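PDB 6SKY: Serine/threonine-protein kinase Tel1 from Chaetomium thermophilum, which transfers phosphate from ATP to serine and threonine of proteins as an ATM-family kinase, probably activating checkpoint signalling on DNA damage. Local coordinates for residues 1589-1594 against 1626-1632; 1634-1639 against 2091-2095; 2043-2047 against 2136-2141; 2066-2070 against 2083-2087. All coordinates share one frame; numbering follows the deposited sequence.

Contact 1 of 4, residues 1589-1594 against 1626-1632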
# COMPACT_ATOMS: atom_id res chain seq x y z
N CYS A 1589 -4.96 -5.17 -58.43
CA CYS A 1589 -5.77 -5.28 -57.23
C CYS A 1589 -7.27 -5.17 -57.49
O CYS A 1589 -8.05 -5.17 -56.54
CB CYS A 1589 -5.35 -4.20 -56.23
SG CYS A 1589 -3.57 -3.99 -56.14
N GLY A 1590 -7.68 -5.06 -58.76
CA GLY A 1590 -9.10 -4.97 -59.04
C GLY A 1590 -9.82 -6.28 -58.78
O GLY A 1590 -10.92 -6.30 -58.22
N VAL A 1591 -9.22 -7.39 -59.20
CA VAL A 1591 -9.66 -8.73 -58.86
C VAL A 1591 -8.43 -9.45 -58.34
O VAL A 1591 -7.46 -9.66 -59.08
CB VAL A 1591 -10.27 -9.47 -60.06
CG1 VAL A 1591 -10.13 -10.97 -59.90
CG2 VAL A 1591 -11.73 -9.10 -60.20
N PHE A 1592 -8.45 -9.81 -57.06
CA PHE A 1592 -7.26 -10.29 -56.37
C PHE A 1592 -7.44 -11.75 -55.99
O PHE A 1592 -8.50 -12.35 -56.18
CB PHE A 1592 -6.99 -9.42 -55.13
CG PHE A 1592 -5.55 -9.41 -54.70
CD1 PHE A 1592 -4.61 -8.73 -55.43
CD2 PHE A 1592 -5.16 -10.05 -53.55
CE1 PHE A 1592 -3.30 -8.71 -55.03
CE2 PHE A 1592 -3.85 -10.04 -53.16
CZ PHE A 1592 -2.93 -9.36 -53.89
N ASN A 1593 -6.37 -12.32 -55.44
CA ASN A 1593 -6.39 -13.72 -55.02
C ASN A 1593 -5.45 -13.84 -53.82
O ASN A 1593 -4.23 -13.97 -54.00
CB ASN A 1593 -5.97 -14.63 -56.16
CG ASN A 1593 -5.88 -16.08 -55.74
OD1 ASN A 1593 -6.85 -16.83 -55.85
ND2 ASN A 1593 -4.71 -16.49 -55.26
N ILE A 1594 -6.01 -13.78 -52.63
CA ILE A 1594 -5.19 -13.85 -51.41
C ILE A 1594 -4.88 -15.31 -51.11
O ILE A 1594 -5.79 -16.15 -51.13
CB ILE A 1594 -5.92 -13.18 -50.24
CG1 ILE A 1594 -5.17 -13.41 -48.93
CG2 ILE A 1594 -7.34 -13.67 -50.13
CD1 ILE A 1594 -5.88 -12.81 -47.74
N GLY A 1626 -10.60 -4.55 -54.88
CA GLY A 1626 -11.48 -5.65 -54.56
C GLY A 1626 -11.52 -5.93 -53.07
O GLY A 1626 -10.89 -5.27 -52.25
N GLY A 1627 -12.30 -6.94 -52.72
CA GLY A 1627 -12.41 -7.35 -51.34
C GLY A 1627 -11.23 -8.19 -50.91
O GLY A 1627 -10.76 -8.09 -49.78
N GLU A 1628 -10.74 -9.04 -51.81
CA GLU A 1628 -9.61 -9.88 -51.45
C GLU A 1628 -8.34 -9.06 -51.32
O GLU A 1628 -7.47 -9.40 -50.51
CB GLU A 1628 -9.45 -10.99 -52.47
CG GLU A 1628 -10.31 -12.20 -52.15
CD GLU A 1628 -10.38 -13.21 -53.28
OE1 GLU A 1628 -11.08 -12.94 -54.28
OE2 GLU A 1628 -9.74 -14.27 -53.16
N TYR A 1629 -8.22 -7.95 -52.05
CA TYR A 1629 -7.06 -7.10 -51.83
C TYR A 1629 -7.14 -6.41 -50.47
O TYR A 1629 -6.12 -6.26 -49.80
CB TYR A 1629 -6.92 -6.06 -52.93
CG TYR A 1629 -5.70 -5.22 -52.70
CD1 TYR A 1629 -4.44 -5.69 -53.02
CD2 TYR A 1629 -5.79 -3.97 -52.13
CE1 TYR A 1629 -3.33 -4.94 -52.79
CE2 TYR A 1629 -4.68 -3.21 -51.90
CZ TYR A 1629 -3.46 -3.70 -52.23
OH TYR A 1629 -2.34 -2.93 -52.00
N LEU A 1630 -8.33 -5.99 -50.06
CA LEU A 1630 -8.46 -5.39 -48.73
C LEU A 1630 -8.21 -6.41 -47.64
O LEU A 1630 -7.65 -6.07 -46.60
CB LEU A 1630 -9.83 -4.76 -48.56
CG LEU A 1630 -10.04 -3.46 -49.31
CD1 LEU A 1630 -11.23 -2.74 -48.74
CD2 LEU A 1630 -8.82 -2.60 -49.20
N ALA A 1631 -8.60 -7.67 -47.85
CA ALA A 1631 -8.26 -8.70 -46.87
C ALA A 1631 -6.76 -8.90 -46.79
O ALA A 1631 -6.20 -9.05 -45.70
CB ALA A 1631 -8.96 -10.00 -47.22
N TRP A 1632 -6.07 -8.91 -47.93
CA TRP A 1632 -4.62 -9.06 -47.92
C TRP A 1632 -3.94 -7.87 -47.25
O TRP A 1632 -2.99 -8.04 -46.48
CB TRP A 1632 -4.12 -9.25 -49.35
CG TRP A 1632 -2.65 -9.36 -49.47
CD1 TRP A 1632 -1.89 -10.47 -49.28
CD2 TRP A 1632 -1.74 -8.32 -49.81
NE1 TRP A 1632 -0.57 -10.18 -49.48
CE2 TRP A 1632 -0.46 -8.86 -49.81
CE3 TRP A 1632 -1.90 -6.97 -50.12
CZ2 TRP A 1632 0.66 -8.11 -50.09
CZ3 TRP A 1632 -0.79 -6.23 -50.40
CH2 TRP A 1632 0.48 -6.80 -50.38
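F1592, Y1629 and W1632 form an aromatic cluster where the loop after helix 1578-1588 lies on the first turns of helix 1627-1644. F1592 and Y1629 meet edge to face, a T-shaped pair with planes 82° apart: the CD1 edge of Y1629 points at one face of F1592, toward its rim, and comes 3.8 Å from F1592 CE1. Farther round the same phenyl ring, F1592 CE2 lies 3.9 Å from W1632 CB, the indole standing obliquely to it. The phenyl group reaches the helix because CG is trans to the backbone N (chi1 -155°). An alanine here removes the face the Y1629 edge points at and would probably open a gap beside W1632 CB. In this all-helical part of the chain, consistent with an alpha solenoid, the loop is also tied to the helix start through backbone: the N-cap residue G1626 gives its N-H to C1589 O, N to O 3.1 Å, almost straight at 178°. C1589 then covers a face of the Y1629 ring, with its SG 3.5 Å from CE1 of that ring, a sulfur-aromatic contact, and CB adding a CH-pi contact. The Y1629 hydroxyl bonds to S1619. Along the loop, I1594 CG2 packs 3.9 Å from E1628 CG, while I1594 CD1 reaches A1631 CB at 4.2 Å. L1562 of helix 1557-1569 touches C1589, F1592 and W1632.

Contact 2 of 4, residues 1634-1639 against 2091-2095; sequences GRVLGR and TELDD
R1639 and D2095 make the charged link between helix 1627-1644 and helix 2077-2097. The arginine grips the carboxylate end-on, one nitrogen to each oxygen: NH1 of R1639 lies 3.0 Å from OD2 of D2095, and NH2 of R1639 lies 3.2 Å from OD1 of D2095. Both oxygens offer their syn lone pairs. The two flat groups are 26° from coplanar, and OD1 sits closer to the guanidinium plane than OD2 does. A bend at the third torsion (chi3 -51°) brings the guanidinium group to the aspartate. A leucine in its place would probably leave the D2095 carboxylate without this two-pronged partner in a mostly buried setting. The second charged pair is much looser: NH2 of R1635 is 3.8 Å from OD2 of D2094, a long salt bridge with the planes of the two groups steeply inclined to each other, and R1635 has a stronger partner in D1601.

The packing share of the contact belongs to T2091, a knob set in a hole made by G1634, R1635, G1638 and R1639. Its CG2 lies over one face of the R1639 guanidinium, 3.8 Å from NH2 of R1639, while its OG1 rests 3.8 Å from CA of G1638. That hydroxyl bonds to the carbonyl of L2087, one turn back in its own helix.

The two segments cross at -104°, their axes 10.2 Å apart. Helix 2052-2070 lies against both, with H2060 touching R1635 and D2094, and helix 1606-1619 packs on helix 1627-1644 at V1636, L1637 and R1639.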
# COMPACT_ATOMS: atom_id res chain seq x y z
N GLY A 1634 -5.26 -5.99 -44.96
CA GLY A 1634 -5.50 -6.14 -43.54
C GLY A 1634 -4.58 -7.16 -42.90
O GLY A 1634 -4.12 -6.97 -41.78
N ARG A 1635 -4.31 -8.25 -43.60
CA ARG A 1635 -3.37 -9.23 -43.07
C ARG A 1635 -1.98 -8.64 -42.90
O ARG A 1635 -1.31 -8.87 -41.89
CB ARG A 1635 -3.34 -10.45 -43.97
CG ARG A 1635 -2.93 -11.70 -43.30
CD ARG A 1635 -2.46 -12.69 -44.32
NE ARG A 1635 -3.43 -13.74 -44.57
CZ ARG A 1635 -3.28 -14.64 -45.54
NH1 ARG A 1635 -2.23 -14.59 -46.33
NH2 ARG A 1635 -4.20 -15.58 -45.71
N VAL A 1636 -1.54 -7.84 -43.87
CA VAL A 1636 -0.22 -7.22 -43.77
C VAL A 1636 -0.17 -6.18 -42.65
O VAL A 1636 0.78 -6.13 -41.87
CB VAL A 1636 0.18 -6.61 -45.13
CG1 VAL A 1636 1.41 -5.76 -44.99
CG2 VAL A 1636 0.42 -7.71 -46.12
N LEU A 1637 -1.20 -5.34 -42.55
CA LEU A 1637 -1.23 -4.34 -41.48
C LEU A 1637 -1.33 -5.00 -40.11
O LEU A 1637 -0.72 -4.52 -39.14
CB LEU A 1637 -2.40 -3.39 -41.67
CG LEU A 1637 -2.35 -2.38 -42.80
CD1 LEU A 1637 -3.65 -1.64 -42.84
CD2 LEU A 1637 -1.21 -1.44 -42.59
N GLY A 1638 -2.09 -6.08 -40.00
CA GLY A 1638 -2.21 -6.76 -38.73
C GLY A 1638 -0.92 -7.43 -38.31
O GLY A 1638 -0.55 -7.40 -37.14
N ARG A 1639 -0.20 -8.02 -39.27
CA ARG A 1639 1.09 -8.60 -38.94
C ARG A 1639 2.10 -7.53 -38.55
O ARG A 1639 2.90 -7.72 -37.63
CB ARG A 1639 1.59 -9.43 -40.11
CG ARG A 1639 2.74 -10.31 -39.78
CD ARG A 1639 3.10 -11.16 -40.97
NE ARG A 1639 1.93 -11.83 -41.51
CZ ARG A 1639 1.51 -13.03 -41.12
NH1 ARG A 1639 2.17 -13.68 -40.19
NH2 ARG A 1639 0.44 -13.57 -41.67
N THR A 2091 -5.17 -11.83 -37.52
CA THR A 2091 -4.01 -12.39 -38.20
C THR A 2091 -3.39 -13.55 -37.43
O THR A 2091 -2.99 -14.54 -38.03
CB THR A 2091 -2.98 -11.29 -38.44
OG1 THR A 2091 -3.58 -10.26 -39.23
CG2 THR A 2091 -1.80 -11.82 -39.17
N GLU A 2092 -3.33 -13.46 -36.10
CA GLU A 2092 -2.81 -14.59 -35.33
C GLU A 2092 -3.75 -15.80 -35.41
O GLU A 2092 -3.29 -16.95 -35.49
CB GLU A 2092 -2.58 -14.19 -33.88
CG GLU A 2092 -1.40 -13.25 -33.68
CD GLU A 2092 -1.27 -12.74 -32.25
OE1 GLU A 2092 -2.31 -12.52 -31.59
OE2 GLU A 2092 -0.12 -12.55 -31.79
N LEU A 2093 -5.05 -15.55 -35.37
CA LEU A 2093 -6.02 -16.62 -35.60
C LEU A 2093 -5.77 -17.30 -36.94
O LEU A 2093 -5.69 -18.53 -37.02
CB LEU A 2093 -7.43 -16.06 -35.54
CG LEU A 2093 -8.61 -16.98 -35.83
CD1 LEU A 2093 -8.50 -18.23 -35.04
CD2 LEU A 2093 -9.89 -16.28 -35.48
N ASP A 2094 -5.65 -16.52 -38.01
CA ASP A 2094 -5.41 -17.08 -39.33
C ASP A 2094 -4.10 -17.85 -39.37
O ASP A 2094 -3.97 -18.83 -40.10
CB ASP A 2094 -5.40 -15.97 -40.37
CG ASP A 2094 -5.85 -16.45 -41.73
OD1 ASP A 2094 -5.83 -17.67 -41.98
OD2 ASP A 2094 -6.22 -15.59 -42.55
N ASP A 2095 -3.10 -17.40 -38.61
CA ASP A 2095 -1.81 -18.09 -38.61
C ASP A 2095 -1.92 -19.47 -37.99
O ASP A 2095 -1.41 -20.45 -38.53
CB ASP A 2095 -0.76 -17.27 -37.89
CG ASP A 2095 -0.13 -16.22 -38.76
OD1 ASP A 2095 -0.56 -16.08 -39.92
OD2 ASP A 2095 0.80 -15.53 -38.29

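Contact 3 of 4, residues 2043-2047 against 2136-2141; sequences YQSMY and TTLSMW
M2046 runs out extended, CG trans to its backbone N (chi1 -168°), while M2140 is bent at chi2 and chi3, and the two side chains slide past each other in opposite directions. The M2046 sulfur SD comes alongside M2140 CB at 3.8 Å. Its methyl continues past to the next residue, with M2046 CE 3.7 Å from W2141 N and in line with the edge of the indole. At the end of the folded M2140 chain, M2140 CE meets Y2047 CB at 3.9 Å.

One turn earlier, T2136 sets a methyl over the centre of one face of the Y2043 ring. T2136 CG2 is 3.9 Å from the ring centroid and almost on its normal, a CH-pi contact. T2137 OG1 lies at the edge of the Y2043 ring, in its plane, beside the hydroxyl; the two oxygens are so close that the detail of the hydrogen bond between them is doubtful.

The two segments run nearly parallel, 6° apart, with axes 10.9 Å from each other, within the FAT region. Helix 2077-2097 fills in beside them: L2093 touches Y2043, I2096 touches T2137 and W2141, and L2097 touches M2046. A2157 of helix 2154-2174 touches W2141.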
# COMPACT_ATOMS: atom_id res chain seq x y z
N TYR A 2043 -14.55 -15.98 -33.92
CA TYR A 2043 -14.43 -17.12 -33.00
C TYR A 2043 -15.71 -17.96 -32.95
O TYR A 2043 -15.64 -19.18 -32.80
CB TYR A 2043 -14.06 -16.66 -31.60
CG TYR A 2043 -12.65 -16.18 -31.51
CD1 TYR A 2043 -11.60 -17.01 -31.80
CD2 TYR A 2043 -12.37 -14.88 -31.15
CE1 TYR A 2043 -10.32 -16.57 -31.74
CE2 TYR A 2043 -11.09 -14.44 -31.08
CZ TYR A 2043 -10.07 -15.27 -31.37
OH TYR A 2043 -8.79 -14.81 -31.30
N GLN A 2044 -16.87 -17.32 -33.06
CA GLN A 2044 -18.12 -18.04 -33.13
C GLN A 2044 -18.16 -18.95 -34.35
O GLN A 2044 -18.50 -20.13 -34.25
CB GLN A 2044 -19.28 -17.05 -33.16
CG GLN A 2044 -20.62 -17.68 -33.29
CD GLN A 2044 -21.72 -16.66 -33.25
OE1 GLN A 2044 -21.71 -15.70 -34.00
NE2 GLN A 2044 -22.67 -16.86 -32.37
N SER A 2045 -17.82 -18.41 -35.52
CA SER A 2045 -17.72 -19.24 -36.70
C SER A 2045 -16.74 -20.38 -36.50
O SER A 2045 -16.94 -21.47 -37.02
CB SER A 2045 -17.29 -18.41 -37.89
OG SER A 2045 -16.79 -19.25 -38.90
N MET A 2046 -15.67 -20.14 -35.75
CA MET A 2046 -14.74 -21.23 -35.44
C MET A 2046 -15.40 -22.30 -34.58
O MET A 2046 -15.05 -23.47 -34.68
CB MET A 2046 -13.51 -20.67 -34.75
CG MET A 2046 -12.37 -21.63 -34.63
SD MET A 2046 -11.01 -20.90 -33.73
CE MET A 2046 -9.84 -22.24 -33.79
N TYR A 2047 -16.36 -21.90 -33.75
CA TYR A 2047 -17.07 -22.87 -32.92
C TYR A 2047 -18.12 -23.64 -33.72
O TYR A 2047 -18.22 -24.86 -33.60
CB TYR A 2047 -17.72 -22.14 -31.75
CG TYR A 2047 -18.49 -23.01 -30.80
CD1 TYR A 2047 -17.84 -23.90 -29.97
CD2 TYR A 2047 -19.87 -22.91 -30.71
CE1 TYR A 2047 -18.54 -24.69 -29.10
CE2 TYR A 2047 -20.57 -23.69 -29.84
CZ TYR A 2047 -19.91 -24.58 -29.04
OH TYR A 2047 -20.61 -25.36 -28.16
N THR A 2136 -7.88 -16.76 -26.23
CA THR A 2136 -9.08 -17.34 -26.82
C THR A 2136 -8.75 -18.20 -28.03
O THR A 2136 -9.29 -19.30 -28.19
CB THR A 2136 -10.06 -16.25 -27.22
OG1 THR A 2136 -10.36 -15.44 -26.08
CG2 THR A 2136 -11.33 -16.85 -27.72
N THR A 2137 -7.87 -17.72 -28.90
CA THR A 2137 -7.48 -18.48 -30.08
C THR A 2137 -6.90 -19.83 -29.71
O THR A 2137 -7.28 -20.86 -30.27
CB THR A 2137 -6.48 -17.67 -30.90
OG1 THR A 2137 -7.12 -16.49 -31.39
CG2 THR A 2137 -6.00 -18.46 -32.05
N LEU A 2138 -5.96 -19.84 -28.76
CA LEU A 2138 -5.28 -21.09 -28.42
C LEU A 2138 -6.23 -22.08 -27.76
O LEU A 2138 -6.18 -23.28 -28.05
CB LEU A 2138 -4.07 -20.81 -27.54
CG LEU A 2138 -2.87 -20.20 -28.25
CD1 LEU A 2138 -1.76 -19.95 -27.28
CD2 LEU A 2138 -2.40 -21.09 -29.36
N SER A 2139 -7.13 -21.60 -26.90
CA SER A 2139 -8.06 -22.53 -26.26
C SER A 2139 -9.07 -23.09 -27.26
O SER A 2139 -9.34 -24.29 -27.26
CB SER A 2139 -8.77 -21.86 -25.10
OG SER A 2139 -9.85 -21.08 -25.55
N MET A 2140 -9.62 -22.23 -28.12
CA MET A 2140 -10.56 -22.71 -29.13
C MET A 2140 -9.91 -23.72 -30.06
O MET A 2140 -10.53 -24.72 -30.42
CB MET A 2140 -11.11 -21.54 -29.94
CG MET A 2140 -12.15 -20.73 -29.22
SD MET A 2140 -13.66 -21.64 -28.97
CE MET A 2140 -13.99 -22.14 -30.64
N TRP A 2141 -8.67 -23.48 -30.46
CA TRP A 2141 -7.98 -24.43 -31.32
C TRP A 2141 -7.74 -25.74 -30.61
O TRP A 2141 -7.80 -26.81 -31.22
CB TRP A 2141 -6.67 -23.83 -31.79
CG TRP A 2141 -6.04 -24.53 -32.92
CD1 TRP A 2141 -6.55 -24.68 -34.17
CD2 TRP A 2141 -4.76 -25.15 -32.93
NE1 TRP A 2141 -5.67 -25.37 -34.95
CE2 TRP A 2141 -4.56 -25.67 -34.21
CE3 TRP A 2141 -3.76 -25.32 -31.97
CZ2 TRP A 2141 -3.41 -26.35 -34.56
CZ3 TRP A 2141 -2.63 -25.99 -32.32
CH2 TRP A 2141 -2.45 -26.50 -33.60

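Contact 4 of 4, residues 2066-2070 against 2083-2087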
# COMPACT_ATOMS: atom_id res chain seq x y z
N THR A 2066 -12.67 -4.60 -41.25
CA THR A 2066 -11.87 -3.76 -40.37
C THR A 2066 -11.07 -2.74 -41.16
O THR A 2066 -10.96 -1.58 -40.76
CB THR A 2066 -10.94 -4.62 -39.53
OG1 THR A 2066 -11.72 -5.52 -38.74
CG2 THR A 2066 -10.14 -3.76 -38.60
N VAL A 2067 -10.50 -3.14 -42.30
CA VAL A 2067 -9.76 -2.17 -43.11
C VAL A 2067 -10.69 -1.12 -43.68
O VAL A 2067 -10.36 0.07 -43.73
CB VAL A 2067 -8.96 -2.89 -44.21
CG1 VAL A 2067 -8.36 -1.89 -45.15
CG2 VAL A 2067 -7.88 -3.69 -43.59
N ARG A 2068 -11.89 -1.53 -44.11
CA ARG A 2068 -12.84 -0.55 -44.62
C ARG A 2068 -13.25 0.44 -43.54
O ARG A 2068 -13.57 1.59 -43.84
CB ARG A 2068 -14.08 -1.24 -45.16
CG ARG A 2068 -13.90 -1.91 -46.50
CD ARG A 2068 -15.24 -2.12 -47.14
NE ARG A 2068 -15.20 -3.00 -48.29
CZ ARG A 2068 -15.58 -4.28 -48.26
NH1 ARG A 2068 -15.51 -5.01 -49.37
NH2 ARG A 2068 -16.01 -4.82 -47.14
N HIS A 2069 -13.26 0.01 -42.28
CA HIS A 2069 -13.62 0.93 -41.20
C HIS A 2069 -12.46 1.86 -40.86
O HIS A 2069 -12.68 3.03 -40.53
CB HIS A 2069 -14.07 0.15 -39.97
CG HIS A 2069 -14.60 1.02 -38.88
ND1 HIS A 2069 -14.27 0.83 -37.56
CD2 HIS A 2069 -15.43 2.09 -38.91
CE1 HIS A 2069 -14.88 1.74 -36.82
NE2 HIS A 2069 -15.58 2.52 -37.62
N LEU A 2070 -11.23 1.35 -40.91
CA LEU A 2070 -10.07 2.22 -40.70
C LEU A 2070 -9.98 3.29 -41.77
O LEU A 2070 -9.51 4.40 -41.52
CB LEU A 2070 -8.79 1.40 -40.68
CG LEU A 2070 -8.41 0.60 -39.45
CD1 LEU A 2070 -7.29 -0.33 -39.82
CD2 LEU A 2070 -7.97 1.51 -38.35
N GLN A 2083 -8.93 -0.94 -33.47
CA GLN A 2083 -9.10 -1.58 -34.78
C GLN A 2083 -7.82 -2.25 -35.24
O GLN A 2083 -7.86 -3.35 -35.82
CB GLN A 2083 -9.55 -0.55 -35.81
CG GLN A 2083 -10.80 0.18 -35.47
CD GLN A 2083 -11.99 -0.72 -35.41
OE1 GLN A 2083 -12.04 -1.74 -36.08
NE2 GLN A 2083 -12.97 -0.35 -34.60
N LEU A 2084 -6.67 -1.62 -35.02
CA LEU A 2084 -5.42 -2.26 -35.39
C LEU A 2084 -5.17 -3.53 -34.58
O LEU A 2084 -4.63 -4.51 -35.09
CB LEU A 2084 -4.27 -1.28 -35.24
CG LEU A 2084 -4.17 -0.26 -36.36
CD1 LEU A 2084 -3.21 0.82 -35.98
CD2 LEU A 2084 -3.72 -0.95 -37.61
N GLY A 2085 -5.56 -3.52 -33.31
CA GLY A 2085 -5.44 -4.73 -32.51
C GLY A 2085 -6.39 -5.82 -32.94
O GLY A 2085 -6.06 -7.00 -32.83
N ALA A 2086 -7.58 -5.46 -33.41
CA ALA A 2086 -8.47 -6.44 -34.02
C ALA A 2086 -7.83 -7.08 -35.24
O ALA A 2086 -7.94 -8.29 -35.45
CB ALA A 2086 -9.79 -5.79 -34.40
N LEU A 2087 -7.18 -6.28 -36.08
CA LEU A 2087 -6.44 -6.83 -37.21
C LEU A 2087 -5.37 -7.80 -36.76
O LEU A 2087 -5.19 -8.87 -37.36
CB LEU A 2087 -5.82 -5.71 -38.04
CG LEU A 2087 -6.70 -4.89 -38.97
CD1 LEU A 2087 -5.86 -3.83 -39.60
CD2 LEU A 2087 -7.29 -5.77 -40.02
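Q2083 faces T2066, H2069 and L2070 across an antiparallel helical hairpin, in which helix 2052-2070 turns back into helix 2077-2097. The pairing of successive helices fits the TPR-like alpha solenoid of the FAT domain. Here the segments run 159° apart, their axes separated by 10.1 Å.

Q2083 can be followed outward. Its CB packs against the L2070 side chain, 3.6 Å from CD2 of L2070. CG of Q2083 comes within 4.1 Å of ND1 of H2069, and the bend at chi2 (-65°) then sets the amide carbon at the edge of the imidazole. There CD of Q2083 is 3.5 Å from ND1 of H2069, in the plane of the imidazole, while the amide plane stands almost square to that ring. At the tip the branches part. OE1 of Q2083 lies 3.7 Å from CG2 of T2066, and NE2, though near ND1 of H2069, makes no hydrogen bond to it because the angle is poor. That nitrogen is satisfied, weakly, by the carbonyl of D2033.

The remaining contacts across the hairpin are apolar. The T2066 methyl slides alongside L2087, with CG2 of T2066 3.6 Å from CG of L2087, and the T2066 hydroxyl turns back to the carbonyl of G2062 in its own helix. Helix 1627-1644 lies against the hairpin, L1630 touching V2067 and L1637 touching L2087. L2070 and L2087 reach for each other tip to tip: CD1 of L2070 stops 3.8 Å from CD1 of L2087.

Helix 1627-1644 carries contact 1 at its start and contact 2 about two turns further on, their centres about 15 Å apart; I1594 of the first touches R1635 of the second. Helix 2077-2097 serves both contact 2 and contact 4, whose centres are about 11 Å apart. There the two glycines face the hairpin: G1634 meets V2067 and L2087, and G1638 CA is 3.8 Å from L2087 CB. L1630 brings contact 1 against R2068 and V2067 of contact 4. Contact 3 joins through L2093, which packs on Y2043 and M2046, but stays about 8 Å from contact 4 at the nearest atoms. All four lie away from the nucleotide and magnesium sites.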